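Local atomic coordinates of techylectin-5A (Tachypleus tridentatus, PDB entry 1JC9), a protein that agglutinates bacteria and human erythrocytes in horseshoe crab innate immunity by recognising acetyl group-containing substances on their surfaces. Residues Y139-D144 with Q158-E163. Sequence-based numbering, arbitrary orientation.
Sequences YMIRFD and QDFWIE
Ile141 lies against the ring of Phe160, an example of a beta hairpin in which contact passes from backbone pairing to side-chain packing: after the corner at Gln158 and Asp159, segment 160-162 lies at 99° to strand 139-144. Followed outward from the backbone, CB of Ile141 comes first, 3.7 Å from CG of Phe160 and just as close to CD2. The CG2 branch then reaches back to the root of the aromatic side chain, 3.7 Å from Phe160 CB. CG1 stands anti to the backbone N (chi1 179°), and chi2, also extended, carries CD1 onward over the ring. That methyl sits 3.9 Å from the centroid of the Phe160 ring, close to its normal, in a CH-pi contact. The isoleucine thus spans the phenylalanine from CB to the ring centre.

Between residues 139-144 and 158-163 there is one backbone hydrogen bond, from Phe160 N to Tyr139 O (2.8 Å, 165° at the hydrogen). Beside it a water accepts from Tyr139 N and lies within hydrogen-bonding distance of Phe160 O. At the corner itself, Met140 CB approaches Gln158 CA, at 4.1 Å.

Within the fibrinogen C-terminal domain, strand 139-146 runs between 152-162 and 250-261. Ile259 of the latter touches both Tyr139 and Phe160, while Thr134 of helix 127-136 also meets Phe160, placing this hydrophobic contact where the hairpin and helix come together.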
ATOM      1  N   TYR A 139       6.915   7.002  10.442  1.00 19.48           N
ATOM      2  CA  TYR A 139       5.980   5.883  10.427  1.00 19.48           C
ATOM      3  C   TYR A 139       6.602   4.557  10.034  1.00 19.32           C
ATOM      4  O   TYR A 139       7.652   4.504   9.396  1.00 20.78           O
ATOM      5  CB  TYR A 139       4.841   6.136   9.427  1.00 17.95           C
ATOM      6  CG  TYR A 139       3.857   7.205   9.814  1.00 15.52           C
ATOM      7  CD1 TYR A 139       4.119   8.551   9.570  1.00 16.85           C
ATOM      8  CD2 TYR A 139       2.658   6.868  10.435  1.00 14.97           C
ATOM      9  CE1 TYR A 139       3.204   9.537   9.937  1.00 18.46           C
ATOM     10  CE2 TYR A 139       1.743   7.838  10.808  1.00 18.38           C
ATOM     11  CZ  TYR A 139       2.019   9.169  10.559  1.00 17.63           C
ATOM     12  OH  TYR A 139       1.107  10.118  10.943  1.00 18.01           O
ATOM     13  N   MET A 140       5.930   3.481  10.429  1.00 19.40           N
ATOM     14  CA  MET A 140       6.340   2.142  10.042  1.00 20.07           C
ATOM     15  C   MET A 140       5.152   1.666   9.215  1.00 18.70           C
ATOM     16  O   MET A 140       4.024   2.119   9.431  1.00 19.21           O
ATOM     17  CB  MET A 140       6.549   1.228  11.257  1.00 23.60           C
ATOM     18  CG  MET A 140       5.330   1.012  12.137  1.00 26.69           C
ATOM     19  SD  MET A 140       5.636  -0.272  13.386  1.00 35.45           S
ATOM     20  CE  MET A 140       7.100   0.370  14.181  1.00 29.41           C
ATOM     21  N   ILE A 141       5.394   0.795   8.246  1.00 17.95           N
ATOM     22  CA  ILE A 141       4.303   0.291   7.430  1.00 17.41           C
ATOM     23  C   ILE A 141       4.117  -1.189   7.717  1.00 18.11           C
ATOM     24  O   ILE A 141       5.083  -1.924   7.902  1.00 19.46           O
ATOM     25  CB  ILE A 141       4.567   0.501   5.909  1.00 16.38           C
ATOM     26  CG1 ILE A 141       3.400  -0.070   5.099  1.00 17.37           C
ATOM     27  CG2 ILE A 141       5.867  -0.167   5.491  1.00 14.72           C
ATOM     28  CD1 ILE A 141       3.467   0.247   3.621  1.00 19.16           C
ATOM     29  N   ARG A 142       2.865  -1.618   7.785  1.00 18.77           N
ATOM     30  CA  ARG A 142       2.575  -3.020   8.033  1.00 18.61           C
ATOM     31  C   ARG A 142       1.771  -3.601   6.875  1.00 18.42           C
ATOM     32  O   ARG A 142       0.827  -2.976   6.396  1.00 16.80           O
ATOM     33  CB  ARG A 142       1.788  -3.181   9.341  1.00 18.56           C
ATOM     34  CG  ARG A 142       1.290  -4.601   9.578  1.00 20.58           C
ATOM     35  CD  ARG A 142       0.631  -4.789  10.952  1.00 20.82           C
ATOM     36  NE  ARG A 142      -0.028  -6.094  11.014  1.00 25.33           N
ATOM     37  CZ  ARG A 142       0.249  -7.041  11.903  1.00 22.92           C
ATOM     38  NH1 ARG A 142       1.175  -6.843  12.830  1.00 25.29           N
ATOM     39  NH2 ARG A 142      -0.394  -8.199  11.850  1.00 25.16           N
ATOM     40  N   PHE A 143       2.169  -4.787   6.418  1.00 18.76           N
ATOM     41  CA  PHE A 143       1.463  -5.481   5.347  1.00 19.76           C
ATOM     42  C   PHE A 143       0.723  -6.661   5.971  1.00 20.45           C
ATOM     43  O   PHE A 143       1.334  -7.486   6.644  1.00 21.58           O
ATOM     44  CB  PHE A 143       2.428  -6.048   4.292  1.00 18.97           C
ATOM     45  CG  PHE A 143       3.114  -5.005   3.446  1.00 19.55           C
ATOM     46  CD1 PHE A 143       4.286  -4.390   3.882  1.00 18.81           C
ATOM     47  CD2 PHE A 143       2.605  -4.665   2.195  1.00 17.01           C
ATOM     48  CE1 PHE A 143       4.944  -3.455   3.085  1.00 19.63           C
ATOM     49  CE2 PHE A 143       3.254  -3.731   1.391  1.00 18.34           C
ATOM     50  CZ  PHE A 143       4.425  -3.127   1.836  1.00 17.81           C
ATOM     51  N   ASP A 144      -0.589  -6.733   5.771  1.00 21.06           N
ATOM     52  CA  ASP A 144      -1.364  -7.852   6.279  1.00 21.98           C
ATOM     53  C   ASP A 144      -1.823  -8.645   5.063  1.00 22.68           C
ATOM     54  O   ASP A 144      -2.544  -8.126   4.211  1.00 23.54           O
ATOM     55  CB  ASP A 144      -2.561  -7.368   7.103  1.00 21.71           C
ATOM     56  CG  ASP A 144      -2.166  -6.981   8.516  1.00 24.48           C
ATOM     57  OD1 ASP A 144      -1.469  -7.779   9.174  1.00 26.12           O
ATOM     58  OD2 ASP A 144      -2.547  -5.887   8.978  1.00 25.80           O
ATOM     59  N   GLN A 158      10.219  -0.519   9.126  1.00 21.12           N
ATOM     60  CA  GLN A 158      10.340   0.746   9.833  1.00 24.39           C
ATOM     61  C   GLN A 158      10.731   1.859   8.875  1.00 22.26           C
ATOM     62  O   GLN A 158      11.125   1.607   7.734  1.00 22.12           O
ATOM     63  CB  GLN A 158      11.400   0.658  10.930  1.00 28.23           C
ATOM     64  CG  GLN A 158      11.015  -0.210  12.101  1.00 38.51           C
ATOM     65  CD  GLN A 158      11.920   0.023  13.297  1.00 45.05           C
ATOM     66  OE1 GLN A 158      11.872   1.084  13.926  1.00 48.64           O
ATOM     67  NE2 GLN A 158      12.761  -0.961  13.608  1.00 47.34           N
ATOM     68  N   ASP A 159      10.606   3.092   9.352  1.00 22.25           N
ATOM     69  CA  ASP A 159      10.981   4.270   8.586  1.00 20.91           C
ATOM     70  C   ASP A 159      10.463   4.255   7.158  1.00 19.43           C
ATOM     71  O   ASP A 159      11.240   4.315   6.205  1.00 20.74           O
ATOM     72  CB  ASP A 159      12.507   4.410   8.582  1.00 22.37           C
ATOM     73  CG  ASP A 159      13.111   4.257   9.972  1.00 26.18           C
ATOM     74  OD1 ASP A 159      12.502   4.751  10.944  1.00 27.61           O
ATOM     75  OD2 ASP A 159      14.199   3.650  10.096  1.00 29.60           O
ATOM     76  N   PHE A 160       9.145   4.186   7.019  1.00 18.44           N
ATOM     77  CA  PHE A 160       8.503   4.170   5.710  1.00 16.77           C
ATOM     78  C   PHE A 160       8.072   5.572   5.292  1.00 16.68           C
ATOM     79  O   PHE A 160       7.405   6.277   6.051  1.00 16.25           O
ATOM     80  CB  PHE A 160       7.267   3.265   5.746  1.00 15.87           C
ATOM     81  CG  PHE A 160       6.351   3.434   4.561  1.00 16.52           C
ATOM     82  CD1 PHE A 160       6.772   3.089   3.282  1.00 15.92           C
ATOM     83  CD2 PHE A 160       5.072   3.962   4.725  1.00 15.46           C
ATOM     84  CE1 PHE A 160       5.938   3.266   2.181  1.00 16.95           C
ATOM     85  CE2 PHE A 160       4.227   4.144   3.631  1.00 17.01           C
ATOM     86  CZ  PHE A 160       4.663   3.794   2.350  1.00 15.61           C
ATOM     87  N   TRP A 161       8.463   5.976   4.088  1.00 15.22           N
ATOM     88  CA  TRP A 161       8.066   7.267   3.542  1.00 17.33           C
ATOM     89  C   TRP A 161       8.417   7.348   2.069  1.00 17.56           C
ATOM     90  O   TRP A 161       9.252   6.591   1.579  1.00 20.03           O
ATOM     91  CB  TRP A 161       8.717   8.434   4.306  1.00 18.30           C
ATOM     92  CG  TRP A 161      10.228   8.395   4.432  1.00 21.33           C
ATOM     93  CD1 TRP A 161      10.970   7.555   5.221  1.00 19.70           C
ATOM     94  CD2 TRP A 161      11.165   9.277   3.799  1.00 21.03           C
ATOM     95  NE1 TRP A 161      12.305   7.865   5.122  1.00 22.57           N
ATOM     96  CE2 TRP A 161      12.455   8.916   4.255  1.00 22.84           C
ATOM     97  CE3 TRP A 161      11.040  10.339   2.892  1.00 21.50           C
ATOM     98  CZ2 TRP A 161      13.615   9.580   3.834  1.00 22.75           C
ATOM     99  CZ3 TRP A 161      12.196  11.003   2.471  1.00 23.81           C
ATOM    100  CH2 TRP A 161      13.466  10.616   2.945  1.00 24.44           C
ATOM    101  N   ILE A 162       7.741   8.233   1.347  1.00 18.07           N
ATOM    102  CA  ILE A 162       8.028   8.424  -0.067  1.00 18.02           C
ATOM    103  C   ILE A 162       8.252   9.920  -0.263  1.00 19.27           C
ATOM    104  O   ILE A 162       7.822  10.728   0.564  1.00 17.88           O
ATOM    105  CB  ILE A 162       6.869   7.922  -0.992  1.00 18.74           C
ATOM    106  CG1 ILE A 162       5.595   8.740  -0.773  1.00 20.13           C
ATOM    107  CG2 ILE A 162       6.598   6.428  -0.738  1.00 17.81           C
ATOM    108  CD1 ILE A 162       5.001   8.579   0.601  1.00 29.03           C
ATOM    109  N   GLU A 163       8.948  10.288  -1.334  1.00 18.75           N
ATOM    110  CA  GLU A 163       9.211  11.690  -1.625  1.00 19.28           C
ATOM    111  C   GLU A 163       8.033  12.214  -2.437  1.00 19.80           C
ATOM    112  O   GLU A 163       7.135  11.438  -2.772  1.00 19.11           O
ATOM    113  CB  GLU A 163      10.538  11.816  -2.381  1.00 22.26           C
ATOM    114  CG  GLU A 163      11.725  11.383  -1.514  1.00 25.48           C
ATOM    115  CD  GLU A 163      13.067  11.454  -2.221  1.00 28.68           C
ATOM    116  OE1 GLU A 163      13.344  12.472  -2.887  1.00 30.77           O
ATOM    117  OE2 GLU A 163      13.857  10.493  -2.094  1.00 29.55           O
TER
HETATM  118  O   HOH W   1       7.779   8.200   7.873  1.00 17.70           O